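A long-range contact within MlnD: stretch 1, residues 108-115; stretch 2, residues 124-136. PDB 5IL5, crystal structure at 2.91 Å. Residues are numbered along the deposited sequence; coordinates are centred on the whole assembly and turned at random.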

# COMPACT_ATOMS: atom_id res chain seq x y z
N ASN A 108 -14.05 -15.45 -8.93
CA ASN A 108 -13.39 -14.57 -7.98
C ASN A 108 -12.93 -13.29 -8.67
O ASN A 108 -11.77 -13.17 -9.07
CB ASN A 108 -12.20 -15.28 -7.33
CG ASN A 108 -11.65 -14.52 -6.14
OD1 ASN A 108 -12.41 -13.96 -5.34
ND2 ASN A 108 -10.33 -14.48 -6.02
N GLU A 109 -13.85 -12.34 -8.83
CA GLU A 109 -13.49 -11.02 -9.33
C GLU A 109 -12.83 -10.25 -8.20
O GLU A 109 -13.43 -10.06 -7.14
CB GLU A 109 -14.72 -10.29 -9.86
CG GLU A 109 -15.21 -10.76 -11.23
CD GLU A 109 -14.19 -10.53 -12.32
OE1 GLU A 109 -13.58 -9.45 -12.35
OE2 GLU A 109 -14.00 -11.43 -13.16
N GLN A 110 -11.59 -9.81 -8.41
CA GLN A 110 -10.88 -9.05 -7.40
C GLN A 110 -11.55 -7.69 -7.21
O GLN A 110 -11.87 -7.01 -8.18
CB GLN A 110 -9.42 -8.88 -7.81
CG GLN A 110 -8.45 -8.66 -6.65
CD GLN A 110 -8.26 -9.90 -5.80
OE1 GLN A 110 -8.47 -9.87 -4.58
NE2 GLN A 110 -7.87 -11.00 -6.43
N ILE A 111 -11.77 -7.31 -5.95
CA ILE A 111 -12.50 -6.09 -5.61
C ILE A 111 -11.53 -5.07 -5.04
O ILE A 111 -10.67 -5.40 -4.22
CB ILE A 111 -13.62 -6.39 -4.60
CG1 ILE A 111 -14.59 -7.43 -5.16
CG2 ILE A 111 -14.36 -5.10 -4.24
CD1 ILE A 111 -15.21 -8.31 -4.10
N ARG A 112 -11.68 -3.81 -5.46
CA ARG A 112 -10.84 -2.72 -5.00
C ARG A 112 -11.72 -1.53 -4.66
O ARG A 112 -12.84 -1.39 -5.16
CB ARG A 112 -9.84 -2.28 -6.07
CG ARG A 112 -10.50 -1.50 -7.19
CD ARG A 112 -9.58 -1.24 -8.34
NE ARG A 112 -10.21 -0.38 -9.32
CZ ARG A 112 -9.56 0.27 -10.28
NH1 ARG A 112 -8.25 0.14 -10.38
NH2 ARG A 112 -10.21 1.05 -11.13
N ILE A 113 -11.20 -0.64 -3.82
CA ILE A 113 -11.86 0.62 -3.49
C ILE A 113 -10.96 1.76 -3.92
O ILE A 113 -9.78 1.81 -3.54
CB ILE A 113 -12.20 0.71 -1.99
CG1 ILE A 113 -12.88 2.05 -1.68
CG2 ILE A 113 -10.96 0.53 -1.14
CD1 ILE A 113 -13.52 2.10 -0.31
N VAL A 114 -11.51 2.69 -4.70
CA VAL A 114 -10.81 3.89 -5.14
C VAL A 114 -11.33 5.06 -4.33
O VAL A 114 -12.54 5.18 -4.12
CB VAL A 114 -11.02 4.13 -6.65
CG1 VAL A 114 -10.28 5.38 -7.11
CG2 VAL A 114 -10.59 2.92 -7.46
N LEU A 115 -10.42 5.89 -3.84
CA LEU A 115 -10.77 7.07 -3.06
C LEU A 115 -10.19 8.31 -3.72
O LEU A 115 -8.99 8.36 -4.01
CB LEU A 115 -10.25 6.96 -1.63
CG LEU A 115 -10.67 5.70 -0.88
CD1 LEU A 115 -9.61 4.63 -0.98
CD2 LEU A 115 -10.97 6.04 0.57
N TYR A 124 -15.54 7.83 -2.89
CA TYR A 124 -15.02 6.48 -2.92
C TYR A 124 -15.84 5.64 -3.88
O TYR A 124 -17.05 5.85 -4.03
CB TYR A 124 -15.01 5.86 -1.50
CG TYR A 124 -16.37 5.48 -0.93
CD1 TYR A 124 -16.98 4.29 -1.28
CD2 TYR A 124 -17.02 6.31 -0.02
CE1 TYR A 124 -18.20 3.94 -0.75
CE2 TYR A 124 -18.24 5.96 0.52
CZ TYR A 124 -18.83 4.77 0.15
OH TYR A 124 -20.05 4.41 0.66
N SER A 125 -15.16 4.72 -4.55
CA SER A 125 -15.78 3.77 -5.46
C SER A 125 -15.28 2.39 -5.07
O SER A 125 -14.07 2.17 -4.98
CB SER A 125 -15.43 4.04 -6.92
OG SER A 125 -16.18 5.11 -7.46
N ILE A 126 -16.21 1.48 -4.86
CA ILE A 126 -15.88 0.08 -4.66
C ILE A 126 -16.18 -0.60 -5.98
O ILE A 126 -17.31 -0.56 -6.48
CB ILE A 126 -16.70 -0.53 -3.51
CG1 ILE A 126 -16.43 0.26 -2.22
CG2 ILE A 126 -16.35 -1.99 -3.33
CD1 ILE A 126 -17.25 -0.15 -1.02
N GLU A 127 -15.16 -1.23 -6.57
CA GLU A 127 -15.19 -1.62 -7.97
C GLU A 127 -14.70 -3.04 -8.13
O GLU A 127 -14.01 -3.59 -7.27
CB GLU A 127 -14.33 -0.68 -8.83
CG GLU A 127 -14.58 0.82 -8.62
CD GLU A 127 -13.62 1.70 -9.41
OE1 GLU A 127 -12.64 1.18 -9.97
OE2 GLU A 127 -13.85 2.93 -9.50
N LYS A 128 -15.10 -3.66 -9.24
CA LYS A 128 -14.33 -4.76 -9.79
C LYS A 128 -13.00 -4.23 -10.29
O LYS A 128 -12.96 -3.21 -10.99
CB LYS A 128 -15.07 -5.47 -10.92
CG LYS A 128 -16.31 -6.26 -10.53
CD LYS A 128 -16.78 -7.12 -11.70
CE LYS A 128 -18.01 -7.95 -11.34
NZ LYS A 128 -18.81 -8.36 -12.54
N GLN A 129 -11.91 -4.91 -9.94
CA GLN A 129 -10.61 -4.48 -10.42
C GLN A 129 -10.46 -4.68 -11.93
O GLN A 129 -9.76 -3.90 -12.59
CB GLN A 129 -9.51 -5.23 -9.68
CG GLN A 129 -8.13 -4.72 -9.98
CD GLN A 129 -7.10 -5.26 -9.02
OE1 GLN A 129 -6.94 -6.47 -8.87
NE2 GLN A 129 -6.40 -4.36 -8.34
N SER A 130 -11.10 -5.71 -12.49
CA SER A 130 -10.87 -6.04 -13.89
C SER A 130 -11.41 -4.95 -14.82
O SER A 130 -10.78 -4.65 -15.85
CB SER A 130 -11.51 -7.39 -14.22
OG SER A 130 -12.91 -7.34 -14.06
N ASP A 131 -12.56 -4.36 -14.50
CA ASP A 131 -13.20 -3.42 -15.41
C ASP A 131 -13.67 -2.14 -14.72
O ASP A 131 -14.36 -1.34 -15.35
CB ASP A 131 -14.38 -4.10 -16.13
CG ASP A 131 -15.53 -4.45 -15.20
OD1 ASP A 131 -15.33 -4.47 -13.98
OD2 ASP A 131 -16.63 -4.72 -15.71
N SER A 132 -13.34 -1.95 -13.44
CA SER A 132 -13.64 -0.74 -12.68
C SER A 132 -15.15 -0.49 -12.51
O SER A 132 -15.56 0.62 -12.16
CB SER A 132 -12.99 0.51 -13.31
OG SER A 132 -13.74 1.00 -14.40
N SER A 133 -15.98 -1.49 -12.80
CA SER A 133 -17.42 -1.35 -12.66
C SER A 133 -17.82 -1.28 -11.18
O SER A 133 -17.30 -2.02 -10.35
CB SER A 133 -18.12 -2.52 -13.35
OG SER A 133 -17.77 -3.74 -12.71
N ILE A 134 -18.76 -0.39 -10.88
CA ILE A 134 -19.05 0.01 -9.50
C ILE A 134 -20.03 -0.97 -8.84
O ILE A 134 -21.08 -1.28 -9.40
CB ILE A 134 -19.59 1.45 -9.45
CG1 ILE A 134 -18.52 2.43 -9.95
CG2 ILE A 134 -20.05 1.82 -8.05
CD1 ILE A 134 -19.01 3.86 -10.13
N TYR A 135 -19.66 -1.46 -7.65
CA TYR A 135 -20.62 -2.10 -6.75
C TYR A 135 -21.40 -1.06 -5.94
O TYR A 135 -22.63 -1.14 -5.84
CB TYR A 135 -19.91 -3.06 -5.79
CG TYR A 135 -19.36 -4.32 -6.42
CD1 TYR A 135 -20.21 -5.32 -6.86
CD2 TYR A 135 -17.99 -4.53 -6.54
CE1 TYR A 135 -19.72 -6.49 -7.42
CE2 TYR A 135 -17.49 -5.69 -7.09
CZ TYR A 135 -18.36 -6.66 -7.53
OH TYR A 135 -17.87 -7.82 -8.09
N SER A 136 -20.70 -0.09 -5.35
CA SER A 136 -21.31 0.97 -4.57
C SER A 136 -20.36 2.17 -4.56
O SER A 136 -19.17 2.03 -4.83
CB SER A 136 -21.64 0.53 -3.14
OG SER A 136 -20.52 0.70 -2.29

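Strands 111-115 and 124-128 run antiparallel, their N-to-C directions 159° apart and their axes approaching to 4.4 Å. Tyr124 opens stretch 2 opposite Leu115 in a non-hydrogen-bonded pair; its CB lies 4.4 Å from Leu115 CG, and its ring carbon CD1 4.2 Å from Ile113 CD1, both apolar contacts. Ser125 pairs with Val114 through two backbone hydrogen bonds, Val114 N to Ser125 O at 2.6 Å and Ser125 N to Val114 O at 2.7 Å, with N-H...O angles of 162° and 160°. Ile126 faces Ile113 without such bonds, so the CA atoms close to 4.2 Å and the side chains meet on the face shared with Tyr124 and Leu115 (Ile126 CG1 to Ile113 CD1, 3.9 Å).

Glu127 is bonded twice over. Its backbone N reaches Arg112 O at 2.7 Å and its O accepts from Arg112 N at 3.0 Å, while OE1 lies near the guanidinium plane, 2.7 Å from Arg112 NH2 and 3.0 Å from Arg112 NE: a salt bridge joining opposite charges on the same sheet face.

Beyond Lys128, whose side chain diverges from that of Ile111, Gln129 N donates to Gln110 O (2.7 Å, 169°), extending the pairing past the strands. Ser130 OG donates to Glu109 OE1 at 2.8 Å, although Glu109 is poorly ordered. Finally, Tyr135 CE2 packs 3.9 Å from Ile111 CG1.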